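Local atomic coordinates of putative phosphoglycolate phosphatase (Lactobacillus delbrueckii, PDB entry 2HI0), a protein that probably hydrolyses 2-phosphoglycolate to glycolate and phosphate, a phosphatase of the haloacid dehalogenase superfamily. Residues 9-14 and 133-138; 21-26 and 42-47; 27-32 and 91-96; 33-38 and 58-63. All coordinates share one frame; numbering follows the deposited sequence. Where two conformers were deposited one is given.

Interaction 1 of 4, residues 9-14 and 133-138. With NA (sodium ion), chain C.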
# COMPACT_ATOMS: atom_id res chain seq x y z
N PHE A 9 9.68 -0.15 -0.30
CA PHE A 9 8.59 -0.35 0.65
C PHE A 9 7.25 0.14 0.07
O PHE A 9 7.15 1.21 -0.55
CB PHE A 9 8.79 0.46 1.92
CG PHE A 9 10.02 0.08 2.70
CD1 PHE A 9 11.26 0.55 2.33
CD2 PHE A 9 9.93 -0.79 3.76
CE1 PHE A 9 12.38 0.19 3.05
CE2 PHE A 9 11.07 -1.12 4.49
CZ PHE A 9 12.27 -0.64 4.11
N ASP A 10 6.22 -0.64 0.32
CA ASP A 10 4.83 -0.11 0.27
C ASP A 10 4.65 0.87 1.46
O ASP A 10 5.46 0.91 2.39
CB ASP A 10 3.83 -1.24 0.37
CG ASP A 10 2.41 -0.79 0.07
OD1 ASP A 10 2.17 0.14 -0.73
OD2 ASP A 10 1.51 -1.39 0.69
N MSE A 11 3.63 1.72 1.41
CA MSE A 11 3.38 2.72 2.44
C MSE A 11 2.32 2.22 3.44
O MSE A 11 2.66 2.00 4.63
CB MSE A 11 2.97 4.06 1.82
CG MSE A 11 2.56 5.07 2.83
SE MSE A 11 2.56 6.84 2.10
CE MSE A 11 4.41 7.40 2.24
N ASP A 12 1.07 2.06 2.97
CA ASP A 12 -0.06 1.69 3.83
C ASP A 12 0.15 0.36 4.51
O ASP A 12 0.47 -0.61 3.83
CB ASP A 12 -1.37 1.59 3.03
CG ASP A 12 -1.87 2.90 2.56
OD1 ASP A 12 -2.21 3.77 3.35
OD2 ASP A 12 -1.99 3.05 1.32
N GLY A 13 0.06 0.31 5.83
CA GLY A 13 0.17 -0.99 6.53
C GLY A 13 1.57 -1.53 6.65
O GLY A 13 1.79 -2.62 7.18
N THR A 14 2.55 -0.79 6.15
CA THR A 14 3.91 -1.26 6.04
C THR A 14 4.80 -0.28 6.78
O THR A 14 5.36 -0.60 7.82
CB THR A 14 4.34 -1.47 4.57
OG1 THR A 14 3.40 -2.37 3.93
CG2 THR A 14 5.69 -2.04 4.50
N SER A 133 3.93 2.92 -3.91
CA SER A 133 2.63 2.73 -3.23
C SER A 133 1.46 2.98 -4.21
O SER A 133 1.54 3.85 -5.09
CB SER A 133 2.57 3.72 -2.07
OG SER A 133 1.30 3.81 -1.47
N ASN A 134 0.35 2.28 -3.99
CA ASN A 134 -0.91 2.54 -4.73
C ASN A 134 -1.73 3.67 -4.12
O ASN A 134 -2.75 4.05 -4.69
CB ASN A 134 -1.82 1.27 -4.82
CG ASN A 134 -1.44 0.36 -6.01
OD1 ASN A 134 -0.70 0.79 -6.91
ND2 ASN A 134 -1.92 -0.88 -5.98
N LYS A 135 -1.22 4.28 -3.04
CA LYS A 135 -1.81 5.53 -2.52
C LYS A 135 -1.62 6.64 -3.55
O LYS A 135 -0.57 6.70 -4.20
CB LYS A 135 -1.14 5.92 -1.21
CG LYS A 135 -1.68 7.21 -0.61
CD LYS A 135 -0.97 7.57 0.73
CE LYS A 135 -1.09 6.51 1.82
NZ LYS A 135 -2.50 6.15 2.16
N PRO A 136 -2.63 7.47 -3.78
CA PRO A 136 -2.37 8.53 -4.75
C PRO A 136 -1.09 9.30 -4.48
O PRO A 136 -0.77 9.63 -3.31
CB PRO A 136 -3.60 9.45 -4.62
CG PRO A 136 -4.67 8.53 -4.13
CD PRO A 136 -3.97 7.60 -3.18
N ASN A 137 -0.35 9.59 -5.54
CA ASN A 137 0.95 10.23 -5.42
C ASN A 137 0.96 11.53 -4.60
O ASN A 137 1.89 11.78 -3.88
CB ASN A 137 1.53 10.51 -6.79
CG ASN A 137 2.99 10.95 -6.74
OD1 ASN A 137 3.85 10.26 -6.21
ND2 ASN A 137 3.29 12.10 -7.31
N GLU A 138 -0.06 12.37 -4.74
CA GLU A 138 -0.09 13.65 -4.02
C GLU A 138 -0.01 13.42 -2.51
O GLU A 138 0.72 14.13 -1.79
CB GLU A 138 -1.35 14.41 -4.41
CG GLU A 138 -2.67 13.70 -4.06
CD GLU A 138 -3.26 12.81 -5.18
OE1 GLU A 138 -2.54 12.45 -6.20
OE2 GLU A 138 -4.48 12.47 -4.99
NA NA C . -0.24 -1.80 1.75
O HOH W 1 0.55 2.00 0.17
O HOH W 2 0.23 0.05 -2.33
O HOH W 3 -4.16 4.59 0.10
O HOH W 4 -0.57 -3.56 -0.27

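Interaction 2 of 4, residues 21-26 and 42-47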
# COMPACT_ATOMS: atom_id res chain seq x y z
N ASP A 21 -7.11 7.24 9.29
CA ASP A 21 -7.35 8.43 8.46
C ASP A 21 -8.06 8.01 7.17
O ASP A 21 -8.92 8.73 6.65
CB ASP A 21 -6.04 9.17 8.15
CG ASP A 21 -5.51 10.01 9.33
OD1 ASP A 21 -6.24 10.30 10.30
OD2 ASP A 21 -4.32 10.42 9.30
N LEU A 22 -7.71 6.83 6.66
CA LEU A 22 -8.42 6.32 5.47
C LEU A 22 -9.94 6.11 5.73
O LEU A 22 -10.81 6.42 4.90
CB LEU A 22 -7.79 5.01 4.95
CG LEU A 22 -6.46 5.13 4.22
CD1 LEU A 22 -5.88 3.71 4.08
CD2 LEU A 22 -6.53 5.80 2.86
N THR A 23 -10.21 5.57 6.92
CA THR A 23 -11.57 5.26 7.38
C THR A 23 -12.37 6.54 7.50
O THR A 23 -13.46 6.65 7.00
CB THR A 23 -11.49 4.47 8.71
OG1 THR A 23 -10.84 3.21 8.48
CG2 THR A 23 -12.88 4.17 9.27
N SER A 24 -11.80 7.53 8.20
CA SER A 24 -12.46 8.81 8.37
C SER A 24 -12.76 9.47 7.01
O SER A 24 -13.86 10.01 6.79
CB SER A 24 -11.57 9.72 9.22
OG SER A 24 -12.23 10.95 9.46
N ALA A 25 -11.79 9.47 6.10
CA ALA A 25 -11.95 10.10 4.80
C ALA A 25 -12.97 9.34 3.94
O ALA A 25 -13.78 9.94 3.24
CB ALA A 25 -10.61 10.21 4.09
N LEU A 26 -12.94 8.00 3.97
CA LEU A 26 -13.91 7.19 3.22
C LEU A 26 -15.33 7.46 3.73
O LEU A 26 -16.25 7.65 2.94
CB LEU A 26 -13.64 5.65 3.21
CG LEU A 26 -14.34 4.81 2.11
CD1 LEU A 26 -13.92 5.26 0.72
CD2 LEU A 26 -13.99 3.33 2.36
N GLU A 42 -11.38 -2.08 10.24
CA GLU A 42 -11.24 -3.43 9.69
C GLU A 42 -11.83 -3.51 8.27
O GLU A 42 -11.31 -4.25 7.43
CB GLU A 42 -11.88 -4.51 10.58
CG GLU A 42 -11.14 -4.81 11.90
CD GLU A 42 -9.63 -5.12 11.75
OE1 GLU A 42 -9.31 -6.25 11.30
OE2 GLU A 42 -8.78 -4.26 12.10
N ASP A 43 -12.90 -2.76 8.01
CA ASP A 43 -13.49 -2.71 6.67
C ASP A 43 -12.44 -2.12 5.72
O ASP A 43 -12.18 -2.62 4.62
CB ASP A 43 -14.76 -1.86 6.63
CG ASP A 43 -15.95 -2.49 7.35
OD1 ASP A 43 -16.07 -3.74 7.39
OD2 ASP A 43 -16.78 -1.68 7.85
N ILE A 44 -11.85 -1.01 6.16
CA ILE A 44 -10.88 -0.31 5.30
C ILE A 44 -9.69 -1.20 4.93
O ILE A 44 -9.15 -1.10 3.83
CB ILE A 44 -10.42 1.06 5.95
CG1 ILE A 44 -11.26 2.20 5.40
CG2 ILE A 44 -8.95 1.31 5.78
CD1 ILE A 44 -12.74 2.13 5.77
N LYS A 45 -9.26 -2.05 5.85
CA LYS A 45 -8.16 -3.01 5.58
C LYS A 45 -8.50 -4.02 4.49
O LYS A 45 -7.60 -4.57 3.84
CB LYS A 45 -7.75 -3.71 6.87
CG LYS A 45 -7.14 -2.78 7.90
CD LYS A 45 -6.83 -3.49 9.19
CE LYS A 45 -6.01 -2.60 10.09
NZ LYS A 45 -5.91 -3.17 11.49
N ASN A 46 -9.80 -4.21 4.27
CA ASN A 46 -10.31 -5.05 3.16
C ASN A 46 -10.52 -4.25 1.87
O ASN A 46 -10.63 -4.82 0.77
CB ASN A 46 -11.63 -5.72 3.53
CG ASN A 46 -11.45 -6.88 4.46
OD1 ASN A 46 -11.33 -8.04 4.03
ND2 ASN A 46 -11.43 -6.58 5.75
N PHE A 47 -10.62 -2.93 1.96
CA PHE A 47 -10.86 -2.15 0.75
C PHE A 47 -9.61 -1.70 0.03
O PHE A 47 -9.54 -1.73 -1.17
CB PHE A 47 -11.72 -0.93 1.03
CG PHE A 47 -13.06 -1.21 1.70
CD1 PHE A 47 -13.72 -2.42 1.55
CD2 PHE A 47 -13.68 -0.19 2.43
CE1 PHE A 47 -14.93 -2.64 2.19
CE2 PHE A 47 -14.87 -0.38 3.03
CZ PHE A 47 -15.50 -1.62 2.90

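Interaction 3 of 4, residues 27-32 and 91-96. With EDO (1,2-ethanediol), chain H.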
# COMPACT_ATOMS: atom_id res chain seq x y z
N ASN A 27 -15.51 7.44 5.03
CA ASN A 27 -16.81 7.70 5.60
C ASN A 27 -17.32 9.11 5.29
O ASN A 27 -18.49 9.29 4.94
CB ASN A 27 -16.85 7.45 7.11
CG ASN A 27 -16.89 5.97 7.47
OD1 ASN A 27 -17.45 5.16 6.73
ND2 ASN A 27 -16.28 5.62 8.60
N TYR A 28 -16.42 10.10 5.35
CA TYR A 28 -16.75 11.47 4.92
C TYR A 28 -17.29 11.54 3.48
O TYR A 28 -18.33 12.13 3.21
CB TYR A 28 -15.55 12.41 5.08
CG TYR A 28 -15.85 13.85 4.64
CD1 TYR A 28 -16.38 14.77 5.54
CD2 TYR A 28 -15.55 14.26 3.38
CE1 TYR A 28 -16.65 16.06 5.13
CE2 TYR A 28 -15.83 15.53 2.95
CZ TYR A 28 -16.37 16.44 3.85
OH TYR A 28 -16.63 17.74 3.47
N ALA A 29 -16.54 10.93 2.55
CA ALA A 29 -16.86 10.91 1.11
C ALA A 29 -18.20 10.23 0.85
O ALA A 29 -19.03 10.67 0.04
CB ALA A 29 -15.73 10.18 0.35
N PHE A 30 -18.39 9.08 1.48
CA PHE A 30 -19.64 8.32 1.40
C PHE A 30 -20.81 9.14 1.92
O PHE A 30 -21.84 9.26 1.28
CB PHE A 30 -19.53 6.97 2.14
CG PHE A 30 -19.13 5.80 1.22
CD1 PHE A 30 -17.97 5.89 0.50
CD2 PHE A 30 -19.94 4.68 1.03
CE1 PHE A 30 -17.55 4.92 -0.37
CE2 PHE A 30 -19.53 3.68 0.13
CZ PHE A 30 -18.33 3.82 -0.56
N GLU A 31 -20.63 9.73 3.08
CA GLU A 31 -21.72 10.54 3.64
C GLU A 31 -22.08 11.72 2.70
O GLU A 31 -23.27 12.00 2.47
CB GLU A 31 -21.29 11.09 5.00
CG GLU A 31 -22.34 11.98 5.67
CD GLU A 31 -21.98 12.40 7.08
OE1 GLU A 31 -20.88 12.95 7.32
OE2 GLU A 31 -22.89 12.22 7.94
N GLN A 32 -21.04 12.41 2.19
CA GLN A 32 -21.25 13.51 1.28
C GLN A 32 -22.00 13.15 -0.02
O GLN A 32 -22.58 14.01 -0.66
CB GLN A 32 -19.95 14.22 0.90
CG GLN A 32 -19.36 15.01 2.02
CD GLN A 32 -20.20 16.19 2.40
OE1 GLN A 32 -20.58 16.99 1.53
NE2 GLN A 32 -20.51 16.34 3.70
N ASN A 91 -16.47 7.17 -9.43
CA ASN A 91 -15.82 8.43 -9.80
C ASN A 91 -16.46 9.59 -9.04
O ASN A 91 -15.78 10.54 -8.65
CB ASN A 91 -15.85 8.66 -11.31
CG ASN A 91 -15.00 7.67 -12.06
OD1 ASN A 91 -14.11 7.06 -11.49
ND2 ASN A 91 -15.27 7.52 -13.36
N ARG A 92 -17.76 9.49 -8.77
CA ARG A 92 -18.47 10.58 -8.06
C ARG A 92 -18.01 10.60 -6.60
O ARG A 92 -17.76 11.67 -6.01
CB ARG A 92 -19.97 10.43 -8.15
CG ARG A 92 -20.73 11.62 -7.66
CD ARG A 92 -22.21 11.51 -8.03
NE ARG A 92 -22.93 10.61 -7.12
CZ ARG A 92 -23.47 10.96 -5.95
NH1 ARG A 92 -23.38 12.19 -5.49
NH2 ARG A 92 -24.11 10.06 -5.23
N VAL A 93 -17.86 9.42 -6.00
CA VAL A 93 -17.35 9.33 -4.62
C VAL A 93 -15.87 9.80 -4.57
O VAL A 93 -15.47 10.53 -3.68
CB VAL A 93 -17.52 7.89 -4.04
CG1 VAL A 93 -16.84 7.76 -2.71
CG2 VAL A 93 -18.99 7.53 -3.91
N LEU A 94 -15.07 9.35 -5.55
CA LEU A 94 -13.64 9.72 -5.57
C LEU A 94 -13.42 11.21 -5.69
O LEU A 94 -12.42 11.78 -5.21
CB LEU A 94 -12.92 8.99 -6.69
CG LEU A 94 -12.63 7.51 -6.44
CD1 LEU A 94 -12.02 6.87 -7.68
CD2 LEU A 94 -11.65 7.38 -5.29
N GLU A 95 -14.36 11.90 -6.35
CA GLU A 95 -14.27 13.34 -6.51
C GLU A 95 -14.19 14.06 -5.14
O GLU A 95 -13.53 15.10 -5.00
CB GLU A 95 -15.49 13.83 -7.28
CG GLU A 95 -15.47 15.32 -7.56
CD GLU A 95 -16.66 15.81 -8.39
OE1 GLU A 95 -17.70 15.10 -8.45
OE2 GLU A 95 -16.56 16.91 -8.95
N VAL A 96 -14.88 13.51 -4.15
CA VAL A 96 -14.82 13.99 -2.77
C VAL A 96 -13.66 13.36 -2.02
O VAL A 96 -12.90 14.04 -1.37
CB VAL A 96 -16.16 13.69 -2.02
CG1 VAL A 96 -16.10 14.19 -0.55
CG2 VAL A 96 -17.36 14.27 -2.84
C1 EDO H . -19.01 10.53 8.24
O1 EDO H . -18.93 11.86 8.74
C2 EDO H . -18.93 9.60 9.44
O2 EDO H . -20.07 9.69 10.31

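Interaction 4 of 4, residues 33-38 and 58-63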
# COMPACT_ATOMS: atom_id res chain seq x y z
N THR A 33 -21.91 11.89 -0.41
CA THR A 33 -22.53 11.40 -1.64
C THR A 33 -23.77 10.52 -1.39
O THR A 33 -24.30 9.88 -2.30
CB THR A 33 -21.49 10.71 -2.50
OG1 THR A 33 -20.86 9.65 -1.76
CG2 THR A 33 -20.44 11.68 -3.02
N GLY A 34 -24.29 10.55 -0.16
CA GLY A 34 -25.57 9.92 0.14
C GLY A 34 -25.53 8.45 0.49
O GLY A 34 -26.60 7.79 0.52
N HIS A 35 -24.36 7.92 0.82
CA HIS A 35 -24.18 6.49 1.10
C HIS A 35 -24.08 6.25 2.61
O HIS A 35 -23.97 7.20 3.36
CB HIS A 35 -22.93 5.96 0.44
CG HIS A 35 -23.05 5.90 -1.04
ND1 HIS A 35 -23.65 4.85 -1.68
CD2 HIS A 35 -22.73 6.80 -2.01
CE1 HIS A 35 -23.66 5.06 -2.98
NE2 HIS A 35 -23.12 6.25 -3.21
N ARG A 36 -24.19 4.99 3.03
CA ARG A 36 -23.87 4.52 4.38
C ARG A 36 -22.46 4.99 4.69
O ARG A 36 -21.61 4.98 3.80
CB ARG A 36 -23.95 2.97 4.46
CG ARG A 36 -22.66 2.20 4.81
CD ARG A 36 -22.85 0.68 4.79
NE ARG A 36 -22.09 0.02 5.86
CZ ARG A 36 -21.96 -1.30 6.01
NH1 ARG A 36 -22.51 -2.16 5.17
NH2 ARG A 36 -21.25 -1.78 7.03
N HIS A 37 -22.18 5.35 5.94
CA HIS A 37 -20.89 5.95 6.27
C HIS A 37 -20.41 5.59 7.67
O HIS A 37 -19.91 6.45 8.42
CB HIS A 37 -21.00 7.49 6.11
CG HIS A 37 -22.22 8.08 6.75
ND1 HIS A 37 -23.40 8.25 6.07
CD2 HIS A 37 -22.43 8.53 8.01
CE1 HIS A 37 -24.30 8.77 6.90
NE2 HIS A 37 -23.73 8.97 8.07
N ASP A 38 -20.54 4.32 7.98
CA ASP A 38 -20.11 3.78 9.27
C ASP A 38 -19.11 2.64 9.08
O ASP A 38 -19.12 1.68 9.83
CB ASP A 38 -21.34 3.26 10.02
CG ASP A 38 -22.08 2.16 9.23
OD1 ASP A 38 -21.66 1.85 8.08
OD2 ASP A 38 -23.07 1.60 9.76
N ARG A 58 -14.97 -1.73 -4.06
CA ARG A 58 -15.15 -2.66 -2.94
C ARG A 58 -16.10 -2.11 -1.87
O ARG A 58 -17.00 -2.85 -1.38
CB ARG A 58 -13.79 -3.00 -2.37
CG ARG A 58 -12.97 -4.04 -3.17
CD ARG A 58 -11.58 -4.16 -2.50
NE ARG A 58 -10.79 -5.22 -3.10
CZ ARG A 58 -9.48 -5.33 -2.96
NH1 ARG A 58 -8.80 -4.38 -2.32
NH2 ARG A 58 -8.85 -6.34 -3.52
N ALA A 59 -15.90 -0.85 -1.51
CA ALA A 59 -16.72 -0.25 -0.43
C ALA A 59 -18.19 -0.14 -0.84
O ALA A 59 -19.07 -0.44 -0.04
CB ALA A 59 -16.19 1.17 -0.02
N LEU A 60 -18.43 0.23 -2.08
CA LEU A 60 -19.80 0.30 -2.61
C LEU A 60 -20.43 -1.10 -2.66
O LEU A 60 -21.60 -1.26 -2.35
CB LEU A 60 -19.84 0.98 -3.98
CG LEU A 60 -19.59 2.48 -4.03
CD1 LEU A 60 -19.41 2.99 -5.49
CD2 LEU A 60 -20.78 3.24 -3.34
N ALA A 61 -19.65 -2.10 -3.05
CA ALA A 61 -20.18 -3.49 -3.10
C ALA A 61 -20.50 -3.97 -1.69
O ALA A 61 -21.52 -4.63 -1.47
CB ALA A 61 -19.13 -4.41 -3.74
N TYR A 62 -19.62 -3.65 -0.75
CA TYR A 62 -19.84 -4.02 0.64
C TYR A 62 -21.11 -3.34 1.17
O TYR A 62 -21.96 -4.01 1.82
CB TYR A 62 -18.62 -3.68 1.48
CG TYR A 62 -18.63 -4.37 2.79
CD1 TYR A 62 -18.43 -5.74 2.85
CD2 TYR A 62 -18.83 -3.66 3.97
CE1 TYR A 62 -18.42 -6.42 4.07
CE2 TYR A 62 -18.82 -4.33 5.21
CZ TYR A 62 -18.63 -5.72 5.24
OH TYR A 62 -18.63 -6.42 6.42
N GLU A 63 -21.30 -2.06 0.88
CA GLU A 63 -22.54 -1.37 1.26
C GLU A 63 -23.77 -2.13 0.68
O GLU A 63 -24.81 -2.26 1.34
CB GLU A 63 -22.58 0.07 0.78
CG GLU A 63 -23.88 0.80 1.09
CD GLU A 63 -23.98 2.19 0.44
OE1 GLU A 63 -23.45 2.39 -0.69
OE2 GLU A 63 -24.64 3.05 1.05
O HOH W 5 -25.01 -1.64 4.04

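Interaction 1 of 4, residues 9-14 and 133-138
D12 and K135 form a buried salt bridge at the end of the central parallel sheet of a haloacid dehalogenase (HAD) fold, where the loop after strand 6-9 meets the turn after strand 128-133 beside a bound sodium ion. K135 NZ reaches D12 OD1 at 2.7 Å on the syn side, only 16° out of the carboxylate plane. The lysine chain runs straight to CD and then bends twice, the second bend (chi4 -57°) placing NZ. T18 OG1 also bonds D12 OD1, and an alanine at D12 would probably leave the K135 ammonium without this counter-charge and deprive two waters of an acceptor. Water 1 is shared by D10 OD1, D12 N, D12 OD2 and S133 OG, the serine oxygen lying 2.6 Å from it. That same OG accepts from K135 N at 3.0 Å, an ST turn that fixes the corner. A small hydroxyl suits S133 because it serves both water and backbone. The ion takes D10 OD2 at 2.1 Å, D12 O at 2.5 Å, a water and D190, while D10 OD1 has K165 as salt-bridge partner. D10, D12 and T14 fit the DxDx(T/V) pattern, whose first aspartate is the nucleophile in related phosphatases. On the apolar side the selenium of selenomethionine M11 lies 3.7 Å from K135 CE, the two chains crossing at about a right angle. M11 also packs on L143 and V144 of helix 137-147, while the backbone of F9 pairs with strand 128-133 and that of D10 with I188 of strand 185-189.

Interaction 2 of 4, residues 21-26 and 42-47
The hydroxyl OG1 of T23, hydrogen-bonded to S19 O one turn earlier in its own helix, is covered by I44, whose CG1 comes within 3.3 Å. T23 OG1 lies beside its own backbone N (chi1 -64°), which lets threonine sit in a buried interface with its polar atom satisfied inside the helix. The contact is a helix-helix packing within the helical cap that HAD phosphatases of this type carry between their first two sequence motifs. Helices 21-26 and 42-47 cross at 90° with axes 9.3 Å apart, so few residues meet, and I44 contributes the largest share. Its branched chain spreads over three partners: CG1 and CD1 lie against T23, CG2 meets L22 CB at 4.0 Å, and CD1 touches L26 CD2 at 3.8 Å, where the two side chains run past one another in opposite senses. An alanine at I44 would probably open a gap facing L22, T23 and L26, since only CB would remain beside the threonine hydroxyl. Beyond the interface, L22 continues onto D12 of the metal site and onto Y101, and L26 reaches V56 and A59 of helix 52-63. On another side of helix 42-47, K45 NZ and E42 OE2 form a salt bridge of 3.1 Å in the conformer given for E42, as befits long charged chains pointing from the core. The ring of F47 takes L26 CD2 at its edge, 3.5 Å from CD2 of the ring, while D43 O sits 3.3 Å above its plane, over the ring centre.

Interaction 3 of 4, residues 27-32 and 91-96
V96 supplies one half of the apolar packing: its CG1, anti to the backbone N (chi1 180°), comes 3.8 Å from both Y28 CE2 and A29 CA, and 4.1 Å from Q32 CB. One turn earlier, V93 supplies the other half, its CG1 lying 3.7 Å from F30 CE1 and 4.1 Å from A29 CB. A29 is thus flanked by both valines, and a methyl there suits so near an approach. Helices 27-32 and 91-96 are two members of the helical cap of the HAD fold; their N-to-C directions lie 123° apart, a steep crossing, with axes 8.6 Å apart. Branched valines three residues apart offer methyls to the neighbouring helix without any polar group to satisfy. The aromatic groups extend the packing two ways. Y28, at the partly exposed margin, has Q32 CG 3.7 Å above one face of its ring and stacks on Y100, while F30 turns into the interior to A59 and L60 of helix 52-63 and meets F39 edge-to-face. The polar interactions lie around the interface, with no hydrogen bond across it. R92 NH2 forms a salt bridge with E89 and a hydrogen bond to T33 O, and E31 OE1 accepts from O1 of a 1,2-ethanediol at 2.6 Å, probably picked up from the crystallisation liquor.

Interaction 4 of 4, residues 33-38 and 58-63
H35 and R36 present two N-H groups to the carboxylate of E63, and this two-point grip is the tight part of the contact. It joins the end of helix 52-63 to the loop that follows helix 19-32, both in the helical cap of the HAD fold. G34, with positive phi, is the C' residue of a Schellman motif closing that helix, and it turns the chain so that the next two residues face E63. H35 ND1 donates a hydrogen bond to E63 OE1 at 2.7 Å, through the syn lone pair but 26° out of the ring plane. R36 N meets E63 OE2 at 2.8 Å from above the carboxylate plane. Glutamate suits the place because its chain, extended beyond CG, reaches both donors. L60 CD2 lies over one face of the imidazole, 3.7 Å from the H35 ring centroid in a CH-pi contact, and H35 NE2 bonds E89. With a carboxylate at each nitrogen, the imidazole is likely to carry a positive charge. The outer part is looser: the R36 side chain was deposited in two conformers, so its placement is one of two. Here R36 NE pairs with D38 OD1 in a salt bridge of 2.9 Å, and R36 NH2 stays 4.0 Å from Y62 CE2. R36 NH1 donates to water 5 at 2.8 Å, and that water donates in turn to E63 O, also at 2.8 Å.

Overall arrangement
Interaction 1 lies near the centre of the chain and is the buried polar contact, built mainly from charges, waters and sodium. Interaction 2 is also buried but relies on aliphatic and aromatic packing, and L22 links it to D12 and K135 of interaction 1. Interactions 2 and 3 use successive parts of helix 19-32; 3 is partly buried and likewise apolar. Interaction 4 is the polar contact of the surface, where carboxylate hydrogen bonds form without a metal and on the solvent-facing side of the cap. It follows interaction 3 through the end of helix 19-32 and meets interaction 2 where F47 contacts A59. Interactions 2 to 4 all lie in the chain between the two segments of interaction 1.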